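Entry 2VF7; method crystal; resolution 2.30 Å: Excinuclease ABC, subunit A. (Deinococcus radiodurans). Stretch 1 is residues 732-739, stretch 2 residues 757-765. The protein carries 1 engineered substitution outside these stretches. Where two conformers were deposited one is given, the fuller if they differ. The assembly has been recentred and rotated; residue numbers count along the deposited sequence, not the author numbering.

Stretch 1 (732-739) SGGEAQRI
Stretch 2 757-765: LDEPTTGLH

A glycine lets the helix of stretch 1 lie directly against the backbone of stretch 2: Gly734 CA sits 3.4 Å from Thr762 O in a CA-H...O contact (angle at H 145°), and the two CA atoms, Gly734 CA and Thr762 CA, are 5.0 Å apart. An ideal CB on Gly734 would point toward stretch 2 and lie 2.1 Å from Thr762 O, a clash, so this approach depends on the absent side chain. Ser732 (phi/psi -84/-179, chi1 p) occupies the N-cap position; its N donates to Glu735 OE1 at 3.3 Å. The helix runs from Gly733 through Ile739 and beyond, with phi near -60 to -70 and psi -28 to -47; Gln737 N to Gly733 O is 3.0 Å and Arg738 N to Gly734 O 3.2 Å. Glu735 points away from the contact (chi1 m, chi2 t).

Stretch 2 leaves a strand at Leu757-Asp758 (-127/132, -91/148) and folds through two overlapping turns. Glu759 (-6/79), Pro760 (-64/-8, C-gamma exo), Thr761 (-105/27) and Thr762 (-61/128) form a type I turn, closed by a weak hydrogen bond from Thr762 N to Glu759 O, 3.1 Å. Thr761 to Leu764 form a type II turn, Leu764 N to Thr761 O 3.1 Å, with Gly763 at 70/22, a positive phi that favours glycine. Thr761 points away, chi1 p, its OG1 donating to Glu759 OE1 at 3.0 Å.

One turn along the helix from Gly734, Gln737 reaches across with chi1 t, chi2 t and chi3 10°; Gln737 CA lies 7.3 Å from Pro760 CA. Its amide engages stretch 2 through both polar atoms: Gln737 NE2 donates to Asp758 O at 2.8 Å (N-H...O 156°), while Gln737 OE1 accepts a weak bond from Thr762 OG1 at 3.4 Å. Thr762 has chi1 p and points toward the helix. Gln737 NE2 also passes 3.8 Å from Pro760 CA.

Arg738 starts sideways, but its m, t, m chain (chi4 160°) brings its end nearer stretch 2. Arg738 NE donates to Gly734 O at 3.1 Å, and Leu764 CD1 covers one guanidinium face, 3.4 Å from Arg738 NE. Leu764 (-108/138, chi1 -102°, chi2 p) likewise leaves sideways before its end turns nearer. The O atom of water 1 lies between the two backbones, 2.6 Å from Gly734 O and 3.2 Å from Thr762 O, within hydrogen-bonding reach of both. The two stretches bury 306 Å² in total.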

ATOM      1  N   SER A 732     -24.377 -10.975  -0.890  1.00 48.83           N
ATOM      2  CA  SER A 732     -24.780  -9.641  -1.314  1.00 49.85           C
ATOM      3  C   SER A 732     -25.886  -9.155  -0.391  1.00 50.66           C
ATOM      4  O   SER A 732     -26.284  -9.866   0.528  1.00 51.57           O
ATOM      5  CB  SER A 732     -25.304  -9.699  -2.740  1.00 49.70           C
ATOM      6  OG  SER A 732     -26.245 -10.757  -2.870  1.00 50.40           O
ATOM      7  N   GLY A 733     -26.400  -7.959  -0.631  1.00 50.83           N
ATOM      8  CA  GLY A 733     -27.426  -7.428   0.252  1.00 51.16           C
ATOM      9  C   GLY A 733     -28.757  -8.146   0.124  1.00 50.84           C
ATOM     10  O   GLY A 733     -29.405  -8.434   1.137  1.00 51.49           O
ATOM     11  N   GLY A 734     -29.141  -8.438  -1.120  1.00 50.37           N
ATOM     12  CA  GLY A 734     -30.378  -9.127  -1.453  1.00 50.17           C
ATOM     13  C   GLY A 734     -30.446 -10.598  -1.065  1.00 50.78           C
ATOM     14  O   GLY A 734     -31.543 -11.100  -0.761  1.00 50.94           O
ATOM     15  N   GLU A 735     -29.296 -11.283  -1.089  1.00 50.23           N
ATOM     16  CA  GLU A 735     -29.160 -12.657  -0.586  1.00 50.56           C
ATOM     17  C   GLU A 735     -29.372 -12.685   0.908  1.00 50.81           C
ATOM     18  O   GLU A 735     -30.078 -13.547   1.395  1.00 50.66           O
ATOM     19  CB  GLU A 735     -27.796 -13.258  -0.928  1.00 49.84           C
ATOM     20  CG  GLU A 735     -27.716 -13.740  -2.362  1.00 51.30           C
ATOM     21  CD  GLU A 735     -26.301 -13.999  -2.899  1.00 51.06           C
ATOM     22  OE1 GLU A 735     -25.284 -13.856  -2.191  1.00 50.09           O
ATOM     23  OE2 GLU A 735     -26.210 -14.374  -4.079  1.00 54.74           O
ATOM     24  N   ALA A 736     -28.784 -11.728   1.633  1.00 51.33           N
ATOM     25  CA  ALA A 736     -28.983 -11.642   3.094  1.00 51.74           C
ATOM     26  C   ALA A 736     -30.391 -11.233   3.509  1.00 52.25           C
ATOM     27  O   ALA A 736     -30.908 -11.716   4.528  1.00 53.64           O
ATOM     28  CB  ALA A 736     -27.974 -10.715   3.718  1.00 52.00           C
ATOM     29  N   GLN A 737     -31.000 -10.327   2.751  1.00 52.25           N
ATOM     30  CA  GLN A 737     -32.381  -9.901   3.010  1.00 52.56           C
ATOM     31  C   GLN A 737     -33.362 -11.080   2.921  1.00 51.98           C
ATOM     32  O   GLN A 737     -34.213 -11.259   3.793  1.00 51.94           O
ATOM     33  CB  GLN A 737     -32.805  -8.777   2.050  1.00 51.87           C
ATOM     34  CG  GLN A 737     -34.202  -8.203   2.359  1.00 53.20           C
ATOM     35  CD  GLN A 737     -34.413  -6.753   1.892  1.00 53.88           C
ATOM     36  OE1 GLN A 737     -33.588  -6.183   1.165  1.00 54.44           O
ATOM     37  NE2 GLN A 737     -35.524  -6.145   2.341  1.00 54.97           N
ATOM     38  N   ARG A 738     -33.224 -11.875   1.862  1.00 51.90           N
ATOM     39  CA  ARG A 738     -34.074 -13.034   1.619  1.00 51.69           C
ATOM     40  C   ARG A 738     -33.870 -14.178   2.621  1.00 51.35           C
ATOM     41  O   ARG A 738     -34.782 -14.936   2.850  1.00 51.76           O
ATOM     42  CB  ARG A 738     -33.894 -13.536   0.183  1.00 51.52           C
ATOM     43  CG  ARG A 738     -34.476 -12.620  -0.891  1.00 51.10           C
ATOM     44  CD  ARG A 738     -34.270 -13.193  -2.279  1.00 52.19           C
ATOM     45  NE  ARG A 738     -32.936 -12.912  -2.830  1.00 55.80           N
ATOM     46  CZ  ARG A 738     -32.364 -13.593  -3.834  0.80 57.77           C
ATOM     47  NH1 ARG A 738     -32.989 -14.627  -4.407  0.80 58.21           N
ATOM     48  NH2 ARG A 738     -31.162 -13.238  -4.280  1.00 58.34           N
ATOM     49  N   ILE A 739     -32.679 -14.309   3.198  1.00 51.40           N
ATOM     50  CA  ILE A 739     -32.416 -15.304   4.256  1.00 51.44           C
ATOM     51  C   ILE A 739     -33.195 -14.930   5.529  1.00 51.82           C
ATOM     52  O   ILE A 739     -33.811 -15.790   6.170  1.00 51.59           O
ATOM     53  CB  ILE A 739     -30.889 -15.426   4.569  1.00 51.55           C
ATOM     54  CG1 ILE A 739     -30.084 -15.725   3.298  1.00 51.53           C
ATOM     55  CG2 ILE A 739     -30.592 -16.473   5.634  1.00 48.84           C
ATOM     56  CD1 ILE A 739     -28.592 -15.923   3.543  1.00 51.26           C
ATOM     57  N   LEU A 757     -40.368  -3.747   5.293  1.00 60.00           N
ATOM     58  CA  LEU A 757     -39.348  -4.182   4.354  1.00 61.24           C
ATOM     59  C   LEU A 757     -38.850  -3.010   3.486  1.00 62.42           C
ATOM     60  O   LEU A 757     -39.641  -2.231   2.942  1.00 62.42           O
ATOM     61  CB  LEU A 757     -39.940  -5.276   3.457  1.00 61.20           C
ATOM     62  CG  LEU A 757     -40.180  -6.743   3.868  1.00 61.59           C
ATOM     63  CD1 LEU A 757     -40.479  -6.968   5.332  1.00 62.58           C
ATOM     64  CD2 LEU A 757     -41.295  -7.370   3.019  1.00 61.18           C
ATOM     65  N   ASP A 758     -37.539  -2.873   3.371  1.00 63.85           N
ATOM     66  CA  ASP A 758     -36.945  -1.901   2.450  1.00 65.42           C
ATOM     67  C   ASP A 758     -36.712  -2.607   1.108  1.00 65.98           C
ATOM     68  O   ASP A 758     -36.449  -3.797   1.082  1.00 66.40           O
ATOM     69  CB  ASP A 758     -35.643  -1.361   3.064  1.00 65.85           C
ATOM     70  CG  ASP A 758     -34.891  -0.401   2.149  0.70 66.71           C
ATOM     71  OD1 ASP A 758     -33.640  -0.515   2.100  0.70 67.53           O
ATOM     72  OD2 ASP A 758     -35.528   0.464   1.501  0.70 67.28           O
ATOM     73  N   GLU A 759     -36.809  -1.876   0.004  1.00 67.17           N
ATOM     74  CA  GLU A 759     -36.787  -2.439  -1.358  1.00 68.10           C
ATOM     75  C   GLU A 759     -36.489  -3.948  -1.466  1.00 68.56           C
ATOM     76  O   GLU A 759     -35.387  -4.327  -1.803  1.00 69.13           O
ATOM     77  CB  GLU A 759     -35.824  -1.638  -2.231  1.00 68.43           C
ATOM     78  CG  GLU A 759     -36.393  -1.279  -3.602  1.00 70.18           C
ATOM     79  CD  GLU A 759     -36.591  -2.486  -4.502  1.00 73.10           C
ATOM     80  OE1 GLU A 759     -35.767  -3.437  -4.428  1.00 75.81           O
ATOM     81  OE2 GLU A 759     -37.567  -2.485  -5.282  1.00 71.93           O
ATOM     82  N   PRO A 760     -37.487  -4.817  -1.210  1.00 69.01           N
ATOM     83  CA  PRO A 760     -37.201  -6.259  -1.018  1.00 69.32           C
ATOM     84  C   PRO A 760     -36.628  -7.007  -2.238  1.00 69.58           C
ATOM     85  O   PRO A 760     -36.210  -8.169  -2.120  1.00 69.78           O
ATOM     86  CB  PRO A 760     -38.573  -6.845  -0.622  1.00 69.47           C
ATOM     87  CG  PRO A 760     -39.422  -5.665  -0.260  1.00 69.54           C
ATOM     88  CD  PRO A 760     -38.927  -4.526  -1.092  1.00 68.52           C
ATOM     89  N   THR A 761     -36.606  -6.341  -3.387  1.00 69.78           N
ATOM     90  CA  THR A 761     -36.131  -6.951  -4.622  1.00 69.55           C
ATOM     91  C   THR A 761     -34.742  -6.431  -5.001  1.00 68.75           C
ATOM     92  O   THR A 761     -34.375  -6.404  -6.183  1.00 68.64           O
ATOM     93  CB  THR A 761     -37.146  -6.740  -5.799  1.00 70.14           C
ATOM     94  OG1 THR A 761     -37.228  -5.345  -6.160  1.00 71.17           O
ATOM     95  CG2 THR A 761     -38.536  -7.279  -5.435  1.00 70.32           C
ATOM     96  N   THR A 762     -33.972  -6.011  -3.994  1.00 67.54           N
ATOM     97  CA  THR A 762     -32.598  -5.561  -4.227  1.00 66.40           C
ATOM     98  C   THR A 762     -31.787  -6.718  -4.822  1.00 64.70           C
ATOM     99  O   THR A 762     -31.813  -7.840  -4.295  1.00 64.39           O
ATOM    100  CB  THR A 762     -31.925  -4.991  -2.939  1.00 66.91           C
ATOM    101  OG1 THR A 762     -32.083  -5.906  -1.840  1.00 68.00           O
ATOM    102  CG2 THR A 762     -32.552  -3.645  -2.550  1.00 67.38           C
ATOM    103  N   GLY A 763     -31.120  -6.456  -5.944  1.00 62.99           N
ATOM    104  CA  GLY A 763     -30.317  -7.470  -6.622  1.00 60.88           C
ATOM    105  C   GLY A 763     -31.123  -8.570  -7.272  1.00 59.98           C
ATOM    106  O   GLY A 763     -30.609  -9.653  -7.521  1.00 60.23           O
ATOM    107  N   LEU A 764     -32.393  -8.299  -7.558  1.00 59.11           N
ATOM    108  CA  LEU A 764     -33.262  -9.285  -8.182  1.00 57.91           C
ATOM    109  C   LEU A 764     -33.586  -8.954  -9.630  1.00 57.58           C
ATOM    110  O   LEU A 764     -33.856  -7.802  -9.985  1.00 57.40           O
ATOM    111  CB  LEU A 764     -34.551  -9.480  -7.365  1.00 58.45           C
ATOM    112  CG  LEU A 764     -34.694 -10.712  -6.449  1.00 57.71           C
ATOM    113  CD1 LEU A 764     -33.561 -10.820  -5.470  1.00 60.16           C
ATOM    114  CD2 LEU A 764     -36.019 -10.698  -5.703  1.00 57.61           C
ATOM    115  N   HIS A 765     -33.552  -9.992 -10.459  1.00 56.71           N
ATOM    116  CA  HIS A 765     -33.934  -9.901 -11.853  1.00 56.47           C
ATOM    117  C   HIS A 765     -35.471  -9.749 -11.970  1.00 57.04           C
ATOM    118  O   HIS A 765     -36.202 -10.219 -11.094  1.00 56.95           O
ATOM    119  CB  HIS A 765     -33.406 -11.141 -12.573  1.00 55.90           C
ATOM    120  CG  HIS A 765     -33.539 -11.085 -14.059  1.00 55.55           C
ATOM    121  ND1 HIS A 765     -34.623 -11.612 -14.729  1.00 56.63           N
ATOM    122  CD2 HIS A 765     -32.731 -10.564 -15.007  1.00 54.36           C
ATOM    123  CE1 HIS A 765     -34.477 -11.418 -16.026  1.00 54.64           C
ATOM    124  NE2 HIS A 765     -33.336 -10.783 -16.221  1.00 54.63           N
TER
HETATM  125  O   HOH W   1     -33.230  -9.866  -2.240  1.00 58.80           O